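Local atomic coordinates of CdnC (Chryseobacterium gregarium DSM 19109, PDB entry 7MGV), a protein that probably uses ATP to join side chains of a precursor peptide through omega-ester bonds, giving the macrocycles of a graspetide natural product. Residues L289-D301 with Y311-W323. Numbering follows the deposited sequence.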
loop_
_atom_site.group_PDB
_atom_site.type_symbol
_atom_site.label_atom_id
_atom_site.label_comp_id
_atom_site.label_asym_id
_atom_site.label_seq_id
_atom_site.Cartn_x
_atom_site.Cartn_y
_atom_site.Cartn_z
ATOM N N LEU A 289 2.111 -17.457 11.993
ATOM C CA LEU A 289 2.486 -16.248 11.266
ATOM C C LEU A 289 1.433 -15.901 10.222
ATOM O O LEU A 289 0.985 -14.747 10.123
ATOM C CB LEU A 289 3.856 -16.437 10.615
ATOM C CG LEU A 289 4.383 -15.321 9.711
ATOM C CD1 LEU A 289 4.694 -14.070 10.518
ATOM C CD2 LEU A 289 5.613 -15.791 8.952
ATOM N N LEU A 290 1.012 -16.901 9.444
ATOM C CA LEU A 290 -0.054 -16.651 8.476
ATOM C C LEU A 290 -1.360 -16.266 9.165
ATOM O O LEU A 290 -2.152 -15.499 8.606
ATOM C CB LEU A 290 -0.259 -17.869 7.577
ATOM C CG LEU A 290 0.680 -17.903 6.369
ATOM C CD1 LEU A 290 1.895 -18.776 6.651
ATOM C CD2 LEU A 290 -0.049 -18.364 5.118
ATOM N N ASP A 291 -1.598 -16.781 10.374
ATOM C CA ASP A 291 -2.788 -16.393 11.127
ATOM C C ASP A 291 -2.717 -14.934 11.557
ATOM O O ASP A 291 -3.713 -14.205 11.474
ATOM C CB ASP A 291 -2.952 -17.296 12.350
ATOM C CG ASP A 291 -3.443 -18.685 11.991
ATOM O OD1 ASP A 291 -3.876 -18.887 10.837
ATOM O OD2 ASP A 291 -3.392 -19.576 12.866
ATOM N N VAL A 292 -1.550 -14.499 12.036
ATOM C CA VAL A 292 -1.380 -13.112 12.460
ATOM C C VAL A 292 -1.583 -12.171 11.283
ATOM O O VAL A 292 -2.241 -11.130 11.406
ATOM C CB VAL A 292 0.001 -12.914 13.113
ATOM C CG1 VAL A 292 0.302 -11.433 13.282
ATOM C CG2 VAL A 292 0.066 -13.630 14.455
ATOM N N TYR A 293 -1.030 -12.522 10.119
ATOM C CA TYR A 293 -1.233 -11.680 8.946
ATOM C C TYR A 293 -2.630 -11.823 8.350
ATOM O O TYR A 293 -3.068 -10.926 7.621
ATOM C CB TYR A 293 -0.184 -11.997 7.878
ATOM C CG TYR A 293 1.105 -11.235 8.064
ATOM C CD1 TYR A 293 1.159 -9.862 7.854
ATOM C CD2 TYR A 293 2.269 -11.884 8.456
ATOM C CE1 TYR A 293 2.335 -9.160 8.023
ATOM C CE2 TYR A 293 3.449 -11.190 8.628
ATOM C CZ TYR A 293 3.477 -9.828 8.411
ATOM O OH TYR A 293 4.650 -9.132 8.580
ATOM N N HIS A 294 -3.334 -12.914 8.656
ATOM C CA HIS A 294 -4.645 -13.216 8.076
ATOM C C HIS A 294 -4.574 -13.267 6.549
ATOM O O HIS A 294 -5.380 -12.660 5.842
ATOM C CB HIS A 294 -5.712 -12.223 8.546
ATOM C CG HIS A 294 -7.105 -12.767 8.483
ATOM N ND1 HIS A 294 -7.525 -13.828 9.258
ATOM C CD2 HIS A 294 -8.174 -12.404 7.734
ATOM C CE1 HIS A 294 -8.792 -14.092 8.991
ATOM N NE2 HIS A 294 -9.209 -13.242 8.070
ATOM N N VAL A 295 -3.584 -14.001 6.046
ATOM C CA VAL A 295 -3.458 -14.296 4.626
ATOM C C VAL A 295 -3.403 -15.808 4.469
ATOM O O VAL A 295 -3.047 -16.542 5.394
ATOM C CB VAL A 295 -2.216 -13.637 3.992
ATOM C CG1 VAL A 295 -2.249 -12.143 4.209
ATOM C CG2 VAL A 295 -0.942 -14.236 4.569
ATOM N N ASP A 296 -3.764 -16.274 3.275
ATOM C CA ASP A 296 -3.823 -17.702 2.999
ATOM C C ASP A 296 -2.725 -18.173 2.056
ATOM O O ASP A 296 -2.751 -19.328 1.621
ATOM C CB ASP A 296 -5.194 -18.075 2.439
ATOM C CG ASP A 296 -6.191 -18.418 3.528
ATOM O OD1 ASP A 296 -5.752 -18.834 4.621
ATOM O OD2 ASP A 296 -7.409 -18.274 3.293
ATOM N N TYR A 297 -1.762 -17.315 1.729
ATOM C CA TYR A 297 -0.603 -17.727 0.952
ATOM C C TYR A 297 0.646 -17.086 1.528
ATOM O O TYR A 297 0.624 -15.923 1.942
ATOM C CB TYR A 297 -0.726 -17.354 -0.530
ATOM C CG TYR A 297 0.492 -17.763 -1.327
ATOM C CD1 TYR A 297 0.690 -19.088 -1.695
ATOM C CD2 TYR A 297 1.458 -16.832 -1.687
ATOM C CE1 TYR A 297 1.807 -19.471 -2.412
ATOM C CE2 TYR A 297 2.578 -17.206 -2.401
ATOM C CZ TYR A 297 2.747 -18.526 -2.764
ATOM O OH TYR A 297 3.861 -18.900 -3.478
ATOM N N GLY A 298 1.734 -17.848 1.550
ATOM C CA GLY A 298 2.995 -17.329 2.042
ATOM C C GLY A 298 4.168 -18.118 1.515
ATOM O O GLY A 298 4.076 -19.329 1.300
ATOM N N ALA A 299 5.282 -17.419 1.301
ATOM C CA ALA A 299 6.552 -18.038 0.930
ATOM C C ALA A 299 7.602 -17.582 1.935
ATOM O O ALA A 299 8.077 -16.442 1.869
ATOM C CB ALA A 299 6.955 -17.673 -0.497
ATOM N N ILE A 300 7.959 -18.466 2.861
ATOM C CA ILE A 300 8.858 -18.148 3.965
ATOM C C ILE A 300 10.246 -18.684 3.653
ATOM O O ILE A 300 10.396 -19.804 3.144
ATOM C CB ILE A 300 8.326 -18.726 5.292
ATOM C CG1 ILE A 300 7.004 -18.060 5.678
ATOM C CG2 ILE A 300 9.348 -18.559 6.410
ATOM C CD1 ILE A 300 5.777 -18.849 5.281
ATOM N N ASP A 301 11.266 -17.885 3.957
ATOM C CA ASP A 301 12.660 -18.288 3.836
ATOM C C ASP A 301 13.242 -18.519 5.224
ATOM O O ASP A 301 13.029 -17.711 6.137
ATOM C CB ASP A 301 13.475 -17.231 3.087
ATOM C CG ASP A 301 13.042 -17.078 1.643
ATOM O OD1 ASP A 301 13.313 -16.015 1.045
ATOM O OD2 ASP A 301 12.426 -18.021 1.107
ATOM N N TYR A 311 16.175 -20.186 11.776
ATOM C CA TYR A 311 16.148 -18.733 11.699
ATOM C C TYR A 311 15.180 -18.313 10.603
ATOM O O TYR A 311 15.345 -18.704 9.440
ATOM C CB TYR A 311 17.541 -18.172 11.412
ATOM C CG TYR A 311 18.470 -18.142 12.605
ATOM C CD1 TYR A 311 19.140 -19.286 13.016
ATOM C CD2 TYR A 311 18.684 -16.966 13.310
ATOM C CE1 TYR A 311 19.994 -19.262 14.102
ATOM C CE2 TYR A 311 19.537 -16.932 14.399
ATOM C CZ TYR A 311 20.188 -18.083 14.789
ATOM O OH TYR A 311 21.036 -18.055 15.871
ATOM N N PHE A 312 14.173 -17.533 10.984
ATOM C CA PHE A 312 13.293 -16.884 10.023
ATOM C C PHE A 312 14.043 -15.753 9.334
ATOM O O PHE A 312 14.778 -14.997 9.978
ATOM C CB PHE A 312 12.053 -16.353 10.750
ATOM C CG PHE A 312 11.106 -15.574 9.881
ATOM C CD1 PHE A 312 11.247 -14.202 9.731
ATOM C CD2 PHE A 312 10.054 -16.207 9.242
ATOM C CE1 PHE A 312 10.370 -13.482 8.941
ATOM C CE2 PHE A 312 9.173 -15.491 8.451
ATOM C CZ PHE A 312 9.331 -14.127 8.302
ATOM N N ILE A 313 13.869 -15.631 8.019
ATOM C CA ILE A 313 14.527 -14.597 7.233
ATOM C C ILE A 313 13.524 -13.578 6.706
ATOM O O ILE A 313 13.672 -12.376 6.930
ATOM C CB ILE A 313 15.346 -15.220 6.080
ATOM C CG1 ILE A 313 16.346 -16.238 6.634
ATOM C CG2 ILE A 313 16.065 -14.139 5.288
ATOM C CD1 ILE A 313 17.273 -15.673 7.694
ATOM N N GLU A 314 12.488 -14.045 6.013
ATOM C CA GLU A 314 11.434 -13.172 5.511
ATOM C C GLU A 314 10.302 -14.037 4.977
ATOM O O GLU A 314 10.460 -15.241 4.755
ATOM C CB GLU A 314 11.943 -12.224 4.420
ATOM C CG GLU A 314 12.213 -12.892 3.085
ATOM C CD GLU A 314 12.485 -11.887 1.982
ATOM O OE1 GLU A 314 11.624 -11.014 1.745
ATOM O OE2 GLU A 314 13.562 -11.965 1.354
ATOM N N ILE A 315 9.153 -13.403 4.775
ATOM C CA ILE A 315 7.997 -14.023 4.143
ATOM C C ILE A 315 7.618 -13.175 2.938
ATOM O O ILE A 315 7.508 -11.948 3.045
ATOM C CB ILE A 315 6.816 -14.161 5.123
ATOM C CG1 ILE A 315 5.539 -14.553 4.375
ATOM C CG2 ILE A 315 6.609 -12.872 5.911
ATOM C CD1 ILE A 315 4.409 -14.976 5.285
ATOM N N ASN A 316 7.440 -13.823 1.791
ATOM C CA ASN A 316 7.060 -13.147 0.556
ATOM C C ASN A 316 5.614 -13.505 0.247
ATOM O O ASN A 316 5.302 -14.668 -0.034
ATOM C CB ASN A 316 7.987 -13.535 -0.595
ATOM C CG ASN A 316 7.778 -12.672 -1.831
ATOM O OD1 ASN A 316 6.946 -11.765 -1.837
ATOM N ND2 ASN A 316 8.540 -12.952 -2.882
ATOM N N ALA A 317 4.731 -12.506 0.305
ATOM C CA ALA A 317 3.322 -12.738 0.015
ATOM C C ALA A 317 3.077 -13.051 -1.454
ATOM O O ALA A 317 2.046 -13.648 -1.783
ATOM C CB ALA A 317 2.493 -11.523 0.434
ATOM N N ALA A 318 3.997 -12.666 -2.340
ATOM C CA ALA A 318 3.854 -12.898 -3.772
ATOM C C ALA A 318 4.932 -13.830 -4.313
ATOM O O ALA A 318 5.232 -13.793 -5.511
ATOM C CB ALA A 318 3.874 -11.570 -4.533
ATOM N N GLY A 319 5.524 -14.658 -3.456
ATOM C CA GLY A 319 6.600 -15.525 -3.900
ATOM C C GLY A 319 6.112 -16.566 -4.894
ATOM O O GLY A 319 5.019 -17.119 -4.767
ATOM N N GLU A 320 6.939 -16.824 -5.904
ATOM C CA GLU A 320 6.613 -17.843 -6.888
ATOM C C GLU A 320 6.742 -19.233 -6.279
ATOM O O GLU A 320 7.487 -19.452 -5.321
ATOM C CB GLU A 320 7.517 -17.719 -8.115
ATOM C CG GLU A 320 6.785 -17.317 -9.392
ATOM C CD GLU A 320 5.771 -18.356 -9.850
ATOM O OE1 GLU A 320 5.893 -19.534 -9.452
ATOM O OE2 GLU A 320 4.849 -17.993 -10.613
ATOM N N PHE A 321 6.004 -20.182 -6.854
ATOM C CA PHE A 321 5.956 -21.541 -6.339
ATOM C C PHE A 321 6.098 -22.613 -7.409
ATOM O O PHE A 321 6.258 -23.787 -7.054
ATOM C CB PHE A 321 4.640 -21.780 -5.585
ATOM C CG PHE A 321 3.427 -21.784 -6.473
ATOM C CD1 PHE A 321 2.911 -22.976 -6.960
ATOM C CD2 PHE A 321 2.806 -20.598 -6.827
ATOM C CE1 PHE A 321 1.802 -22.984 -7.780
ATOM C CE2 PHE A 321 1.695 -20.600 -7.647
ATOM C CZ PHE A 321 1.193 -21.796 -8.123
ATOM N N PHE A 322 6.043 -22.255 -8.694
ATOM C CA PHE A 322 6.007 -23.260 -9.754
ATOM C C PHE A 322 7.270 -24.110 -9.768
ATOM O O PHE A 322 7.205 -25.330 -9.960
ATOM C CB PHE A 322 5.811 -22.577 -11.106
ATOM C CG PHE A 322 5.217 -23.470 -12.154
ATOM C CD1 PHE A 322 5.500 -23.269 -13.494
ATOM C CD2 PHE A 322 4.376 -24.512 -11.798
ATOM C CE1 PHE A 322 4.955 -24.090 -14.462
ATOM C CE2 PHE A 322 3.827 -25.336 -12.761
ATOM C CZ PHE A 322 4.116 -25.125 -14.094
ATOM N N TRP A 323 8.430 -23.480 -9.572
ATOM C CA TRP A 323 9.695 -24.207 -9.611
ATOM C C TRP A 323 9.742 -25.307 -8.559
ATOM O O TRP A 323 10.286 -26.392 -8.808
ATOM C CB TRP A 323 10.863 -23.232 -9.436
ATOM C CG TRP A 323 10.776 -22.353 -8.208
ATOM C CD1 TRP A 323 9.730 -21.553 -7.834
ATOM C CD2 TRP A 323 11.789 -22.176 -7.211
ATOM N NE1 TRP A 323 10.028 -20.902 -6.663
ATOM C CE2 TRP A 323 11.286 -21.265 -6.260
ATOM C CE3 TRP A 323 13.071 -22.700 -7.029
ATOM C CZ2 TRP A 323 12.019 -20.870 -5.144
ATOM C CZ3 TRP A 323 13.798 -22.307 -5.921
ATOM C CH2 TRP A 323 13.271 -21.401 -4.992
#
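Ile-300 and Ile-315 form a non-hydrogen-bonded pair of the antiparallel hairpin of strands 297-304 and 310-316, their side chains side by side on one face, with CG1 of Ile-300 3.9 Å from CB of Ile-315. Ile-315 CD1 meets Leu-289 CD2 tip to tip, because chi1 of 169° turns CG1 away from the backbone N. That same CD2 lies 3.6 Å from CE2 of Phe-312, whose ring Ile-300 CG2 also touches; branched aliphatic groups and a flat ring thus fill the tight layer between sheet and helix 280-293.

The other face, carrying Asp-301 and Glu-314, is looser and polar. The two side chains run alongside each other, their carboxylate planes nearly perpendicular, OD1 of Asp-301 4.1 Å from OE2 of Glu-314; a salt bridge from Asp-301 to Arg-237 probably eases the repulsion.

From the start of its strand, Tyr-297 reaches the turn that follows strand 310-316, its hydroxyl donating a very short bond (OH to Gly-319 O, 2.5 Å) while Ala-317 O sits at the ring edge. A phenylalanine here would probably leave the Gly-319 carbonyl without this donor and the turn less firmly tied. The chemistry thus implies an apolar face packed on helix 280-293 and a more polar carboxylate face that, with Ile-313 near bound ADP, probably borders the nucleotide site.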